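Two structures of type III Pentaketide Synthase from Neurospora crassa compared at one contact. The protein is a type III pentaketide synthase of the chalcone/stilbene synthase family, which probably works by transferring acyl groups to build polyketide chains. Structure 1 is PDB 3EUT (chain A, 2.00 Å), residues Leu17-Ile22 and Ile42-Gly47; structure 2 is PDB 3EUQ (chain B, 2.10 Å), residues Leu17-Ile22 and Ile42-Gly47. One frame, after least-squares fit of the local backbone (RMSD 0.18 Å); residues are numbered along the deposited sequences.

Structure 1 (3EUT); sequences LGPDAI and INRYTG. With DCR (icosanoic acid), chain C.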
loop_
_atom_site.group_PDB
_atom_site.type_symbol
_atom_site.label_atom_id
_atom_site.label_comp_id
_atom_site.label_asym_id
_atom_site.label_seq_id
_atom_site.Cartn_x
_atom_site.Cartn_y
_atom_site.Cartn_z
ATOM N N LEU A 17 -10.092 1.386 -28.021
ATOM C CA LEU A 17 -10.850 2.588 -28.346
ATOM C C LEU A 17 -10.045 3.690 -29.033
ATOM O O LEU A 17 -8.982 4.087 -28.550
ATOM C CB LEU A 17 -11.482 3.164 -27.071
ATOM C CG LEU A 17 -12.284 2.198 -26.198
ATOM C CD1 LEU A 17 -12.787 2.948 -25.000
ATOM C CD2 LEU A 17 -13.443 1.578 -26.976
ATOM N N GLY A 18 -10.576 4.207 -30.140
ATOM C CA GLY A 18 -9.972 5.360 -30.809
ATOM C C GLY A 18 -10.327 6.639 -30.070
ATOM O O GLY A 18 -11.096 6.600 -29.116
ATOM N N PRO A 19 -9.776 7.786 -30.503
ATOM C CA PRO A 19 -10.026 9.077 -29.837
ATOM C C PRO A 19 -11.492 9.527 -29.808
ATOM O O PRO A 19 -11.876 10.289 -28.921
ATOM C CB PRO A 19 -9.195 10.073 -30.660
ATOM C CG PRO A 19 -8.939 9.405 -31.950
ATOM C CD PRO A 19 -8.859 7.934 -31.647
ATOM N N ASP A 20 -12.300 9.064 -30.756
ATOM C CA ASP A 20 -13.705 9.461 -30.812
ATOM C C ASP A 20 -14.562 8.919 -29.655
ATOM O O ASP A 20 -15.692 9.382 -29.462
ATOM C CB ASP A 20 -14.332 9.132 -32.178
ATOM C CG ASP A 20 -14.604 7.647 -32.370
ATOM O OD1 ASP A 20 -13.870 6.800 -31.809
ATOM O OD2 ASP A 20 -15.564 7.327 -33.110
ATOM N N ALA A 21 -14.031 7.959 -28.889
ATOM C CA ALA A 21 -14.737 7.441 -27.710
ATOM C C ALA A 21 -15.019 8.550 -26.698
ATOM O O ALA A 21 -16.108 8.609 -26.128
ATOM C CB ALA A 21 -13.962 6.289 -27.053
ATOM N N ILE A 22 -14.037 9.422 -26.492
ATOM C CA ILE A 22 -14.185 10.601 -25.635
ATOM C C ILE A 22 -15.173 11.615 -26.217
ATOM O O ILE A 22 -15.972 12.188 -25.476
ATOM C CB ILE A 22 -12.831 11.331 -25.436
ATOM C CG1 ILE A 22 -11.796 10.421 -24.765
ATOM C CG2 ILE A 22 -13.012 12.649 -24.660
ATOM C CD1 ILE A 22 -12.186 9.980 -23.406
ATOM N N ILE A 42 -6.596 18.224 -27.646
ATOM C CA ILE A 42 -5.413 17.578 -27.044
ATOM C C ILE A 42 -5.467 16.046 -27.118
ATOM O O ILE A 42 -4.442 15.392 -27.339
ATOM C CB ILE A 42 -5.175 18.080 -25.581
ATOM C CG1 ILE A 42 -4.627 19.508 -25.602
ATOM C CG2 ILE A 42 -4.203 17.174 -24.820
ATOM C CD1 ILE A 42 -4.945 20.305 -24.345
ATOM N N ASN A 43 -6.669 15.493 -26.962
ATOM C CA ASN A 43 -6.915 14.054 -27.077
ATOM C C ASN A 43 -6.451 13.477 -28.424
ATOM O O ASN A 43 -6.164 12.282 -28.546
ATOM C CB ASN A 43 -8.409 13.757 -26.853
ATOM C CG ASN A 43 -8.716 12.260 -26.809
ATOM O OD1 ASN A 43 -7.974 11.481 -26.211
ATOM N ND2 ASN A 43 -9.824 11.860 -27.435
ATOM N N ARG A 44 -6.369 14.338 -29.429
ATOM C CA ARG A 44 -5.929 13.914 -30.750
ATOM C C ARG A 44 -4.476 14.278 -31.069
ATOM O O ARG A 44 -3.997 14.012 -32.182
ATOM C CB ARG A 44 -6.913 14.452 -31.801
ATOM C CG ARG A 44 -8.257 13.730 -31.694
ATOM C CD ARG A 44 -9.315 14.349 -32.552
ATOM N NE ARG A 44 -10.581 13.641 -32.417
ATOM C CZ ARG A 44 -10.932 12.572 -33.126
ATOM N NH1 ARG A 44 -10.119 12.056 -34.048
ATOM N NH2 ARG A 44 -12.112 12.023 -32.914
ATOM N N TYR A 45 -3.778 14.889 -30.110
ATOM C CA TYR A 45 -2.367 15.271 -30.295
ATOM C C TYR A 45 -1.368 14.407 -29.510
ATOM O O TYR A 45 -0.173 14.722 -29.483
ATOM C CB TYR A 45 -2.090 16.730 -29.876
ATOM C CG TYR A 45 -3.069 17.823 -30.265
ATOM C CD1 TYR A 45 -3.710 17.836 -31.510
ATOM C CD2 TYR A 45 -3.300 18.896 -29.388
ATOM C CE1 TYR A 45 -4.602 18.875 -31.855
ATOM C CE2 TYR A 45 -4.179 19.927 -29.717
ATOM C CZ TYR A 45 -4.823 19.917 -30.956
ATOM O OH TYR A 45 -5.683 20.963 -31.282
ATOM N N THR A 46 -1.835 13.344 -28.864
ATOM C CA THR A 46 -0.980 12.550 -27.983
ATOM C C THR A 46 -0.030 11.615 -28.720
ATOM O O THR A 46 1.045 11.288 -28.208
ATOM C CB THR A 46 -1.818 11.686 -27.039
ATOM O OG1 THR A 46 -2.698 10.875 -27.828
ATOM C CG2 THR A 46 -2.619 12.573 -26.059
ATOM N N GLY A 47 -0.427 11.170 -29.906
ATOM C CA GLY A 47 0.295 10.109 -30.600
ATOM C C GLY A 47 -0.156 8.715 -30.179
ATOM O O GLY A 47 0.437 7.727 -30.600
HETATM O O1 DCR C . -1.716 10.501 -11.461
HETATM C C1 DCR C . -1.735 9.288 -11.804
HETATM O O2 DCR C . -1.025 8.411 -11.258
HETATM C C2 DCR C . -2.646 8.881 -12.945
HETATM C C3 DCR C . -3.471 7.626 -12.647
HETATM C C4 DCR C . -4.528 7.317 -13.718
HETATM C C5 DCR C . -5.425 8.508 -14.047
HETATM C C6 DCR C . -6.793 8.122 -14.609
HETATM C C7 DCR C . -7.426 9.291 -15.367
HETATM C C8 DCR C . -8.769 8.966 -16.018
HETATM C C9 DCR C . -8.587 8.771 -17.520
HETATM C C10 DCR C . -9.886 8.455 -18.250
HETATM C C11 DCR C . -9.579 7.761 -19.573
HETATM C C12 DCR C . -10.626 8.077 -20.631
HETATM C C13 DCR C . -11.528 6.882 -20.886
HETATM C C14 DCR C . -11.880 6.667 -22.356
HETATM C C15 DCR C . -12.715 5.398 -22.487
HETATM C C16 DCR C . -14.198 5.635 -22.770
HETATM C C17 DCR C . -15.116 5.014 -21.712
HETATM C C18 DCR C . -14.957 3.510 -21.522
HETATM C C19 DCR C . -16.104 2.980 -20.676
HETATM C C20 DCR C . -15.635 2.045 -19.585
#
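Pro19 lies under the guanidinium of Arg44: its CB sits over the centre of one face, and its CG comes 3.6 Å from Arg44 NH1. The two side chains cross at about a right angle, the arginine running extended from CG to NE. Arg44 NH2 passes 3.7 Å from Asp20 CB, but its salt bridge goes to Asp23. Asn43, with CG anti to the backbone N (chi1 -174°), brings ND2 within 3.0 Å of Pro19 O. That amide also meets Ile22, whose CG1 is 3.6 Å from Asn43 ND2. With chi1 -61° and chi2 -62°, Ile22 has CD1 3.5 Å from C14 of the icosanoic acid; Leu17 CD1 touches C15. The contact thus joins the start of helix 20-29 to the type I turn Ile42-Tyr45 that ends helix 34-42, beside the bound fatty acid.

How the two compare
The side chain that turns is Ile22(A) against Ile22(B), and it differs in both torsions: chi1 is -61° in Ile22(A) and 76° in Ile22(B), and chi2 changes as well, from a bent to an extended setting. As a result the CD1 atoms of Ile22(A) and Ile22(B) stand 3.2 Å apart after superposition. CG2 of Ile22(B) lies near the positions that CG1 and CD1 of Ile22(A) occupy, so that region is still filled by carbon, while the place of CG2 of Ile22(A) is left. The touch on the amide persists, with CG1 of Ile22(A) 3.6 Å from ND2 of Asn43(A) and CG1 of Ile22(B) 3.2 Å from ND2 of Asn43(B). The two models thus place the isoleucine branches differently.

The comparable CA atoms coincide within the error, and Leu17(A), Asp20(A), Asn43(A) and Arg44(A) keep their places with their counterparts. Pro19(A) with Arg44(A) and Pro19(B) with Arg44(B) touch alike. The bound group is the second difference. Icosanoic acid touches Leu17(A) and Ile22(A) in structure 1, and hexaethylene glycol takes this place, wholly or in part, in structure 2, so neither site is empty.

Structure 2 (3EUQ); sequences LGPDAI and INRYTG. It carries 1 engineered substitution outside these segments.
Over the ring of Pro19 spreads the guanidinium of Arg44, with Pro19 CB beneath the centre of one face and Pro19 CG 3.8 Å from Arg44 NH1. The side chains cross at about a right angle, and the arginine is extended from CG to NE. Arg44 NH2 passes 4.0 Å from Asp20 CB, its salt bridge being with Asp23. Asn43 has CG anti to the backbone N (chi1 -172°), which carries ND2 to 2.7 Å from Pro19 O. The same amide meets Ile22, whose CG1 is 3.2 Å from Asn43 ND2. At chi1 76° that CG1 stands between the backbone N and the carbonyl carbon, and the extended chi2 of 165° sets CD1 3.3 Å from Asn43 CG, a close approach. The Ile22 side chain also borders a bound hexaethylene glycol, probably from the crystallisation liquor.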
loop_
_atom_site.group_PDB
_atom_site.type_symbol
_atom_site.label_atom_id
_atom_site.label_comp_id
_atom_site.label_asym_id
_atom_site.label_seq_id
_atom_site.Cartn_x
_atom_site.Cartn_y
_atom_site.Cartn_z
ATOM N N LEU B 17 -10.244 1.356 -27.980
ATOM C CA LEU B 17 -10.995 2.562 -28.283
ATOM C C LEU B 17 -10.141 3.643 -28.948
ATOM O O LEU B 17 -9.028 3.960 -28.491
ATOM C CB LEU B 17 -11.622 3.109 -27.002
ATOM C CG LEU B 17 -12.484 2.126 -26.199
ATOM C CD1 LEU B 17 -12.862 2.741 -24.870
ATOM C CD2 LEU B 17 -13.724 1.697 -26.982
ATOM N N GLY B 18 -10.676 4.207 -30.025
ATOM C CA GLY B 18 -10.029 5.317 -30.717
ATOM C C GLY B 18 -10.272 6.642 -30.019
ATOM O O GLY B 18 -10.935 6.686 -28.982
ATOM N N PRO B 19 -9.728 7.737 -30.579
ATOM C CA PRO B 19 -9.908 9.087 -30.028
ATOM C C PRO B 19 -11.364 9.587 -30.003
ATOM O O PRO B 19 -11.679 10.517 -29.258
ATOM C CB PRO B 19 -9.053 9.968 -30.954
ATOM C CG PRO B 19 -8.882 9.179 -32.195
ATOM C CD PRO B 19 -8.874 7.741 -31.781
ATOM N N ASP B 20 -12.237 8.979 -30.799
ATOM C CA ASP B 20 -13.641 9.392 -30.848
ATOM C C ASP B 20 -14.455 8.903 -29.644
ATOM O O ASP B 20 -15.530 9.432 -29.391
ATOM C CB ASP B 20 -14.307 8.976 -32.170
ATOM C CG ASP B 20 -14.231 7.476 -32.426
ATOM O OD1 ASP B 20 -13.161 6.867 -32.168
ATOM O OD2 ASP B 20 -15.237 6.902 -32.911
ATOM N N ALA B 21 -13.937 7.905 -28.909
ATOM C CA ALA B 21 -14.609 7.390 -27.702
ATOM C C ALA B 21 -14.959 8.508 -26.708
ATOM O O ALA B 21 -16.099 8.588 -26.235
ATOM C CB ALA B 21 -13.773 6.293 -27.011
ATOM N N ILE B 22 -13.996 9.379 -26.407
ATOM C CA ILE B 22 -14.278 10.481 -25.491
ATOM C C ILE B 22 -15.131 11.608 -26.122
ATOM O O ILE B 22 -15.943 12.227 -25.427
ATOM C CB ILE B 22 -13.026 10.983 -24.723
ATOM C CG1 ILE B 22 -12.119 11.837 -25.603
ATOM C CG2 ILE B 22 -12.257 9.793 -24.093
ATOM C CD1 ILE B 22 -11.109 12.623 -24.787
ATOM N N ILE B 42 -6.726 18.214 -27.578
ATOM C CA ILE B 42 -5.574 17.588 -26.950
ATOM C C ILE B 42 -5.594 16.066 -27.102
ATOM O O ILE B 42 -4.553 15.445 -27.314
ATOM C CB ILE B 42 -5.404 18.016 -25.456
ATOM C CG1 ILE B 42 -4.995 19.492 -25.385
ATOM C CG2 ILE B 42 -4.349 17.144 -24.765
ATOM C CD1 ILE B 42 -5.027 20.134 -23.985
ATOM N N ASN B 43 -6.793 15.487 -27.036
ATOM C CA ASN B 43 -6.987 14.050 -27.162
ATOM C C ASN B 43 -6.323 13.508 -28.429
ATOM O O ASN B 43 -5.869 12.362 -28.470
ATOM C CB ASN B 43 -8.488 13.754 -27.169
ATOM C CG ASN B 43 -8.806 12.278 -27.105
ATOM O OD1 ASN B 43 -8.137 11.512 -26.406
ATOM N ND2 ASN B 43 -9.854 11.867 -27.831
ATOM N N ARG B 44 -6.235 14.356 -29.450
ATOM C CA ARG B 44 -5.734 13.928 -30.749
ATOM C C ARG B 44 -4.281 14.322 -31.039
ATOM O O ARG B 44 -3.753 14.033 -32.111
ATOM C CB ARG B 44 -6.692 14.395 -31.844
ATOM C CG ARG B 44 -8.039 13.718 -31.723
ATOM C CD ARG B 44 -9.113 14.372 -32.583
ATOM N NE ARG B 44 -10.376 13.642 -32.461
ATOM C CZ ARG B 44 -10.733 12.616 -33.234
ATOM N NH1 ARG B 44 -9.930 12.188 -34.203
ATOM N NH2 ARG B 44 -11.900 12.016 -33.041
ATOM N N TYR B 45 -3.643 14.959 -30.067
ATOM C CA TYR B 45 -2.254 15.411 -30.183
ATOM C C TYR B 45 -1.334 14.431 -29.481
ATOM O O TYR B 45 -0.117 14.622 -29.456
ATOM C CB TYR B 45 -2.056 16.796 -29.510
ATOM C CG TYR B 45 -2.938 17.930 -30.003
ATOM C CD1 TYR B 45 -3.460 17.933 -31.301
ATOM C CD2 TYR B 45 -3.218 19.025 -29.174
ATOM C CE1 TYR B 45 -4.259 18.979 -31.755
ATOM C CE2 TYR B 45 -4.024 20.072 -29.611
ATOM C CZ TYR B 45 -4.540 20.046 -30.909
ATOM O OH TYR B 45 -5.312 21.099 -31.378
ATOM N N THR B 46 -1.922 13.394 -28.888
ATOM C CA THR B 46 -1.175 12.505 -28.018
ATOM C C THR B 46 -0.264 11.567 -28.789
ATOM O O THR B 46 0.830 11.257 -28.335
ATOM C CB THR B 46 -2.105 11.641 -27.143
ATOM O OG1 THR B 46 -3.023 10.941 -27.994
ATOM C CG2 THR B 46 -2.850 12.502 -26.128
ATOM N N GLY B 47 -0.728 11.119 -29.949
ATOM C CA GLY B 47 -0.010 10.125 -30.733
ATOM C C GLY B 47 -0.363 8.726 -30.269
ATOM O O GLY B 47 0.359 7.774 -30.575
#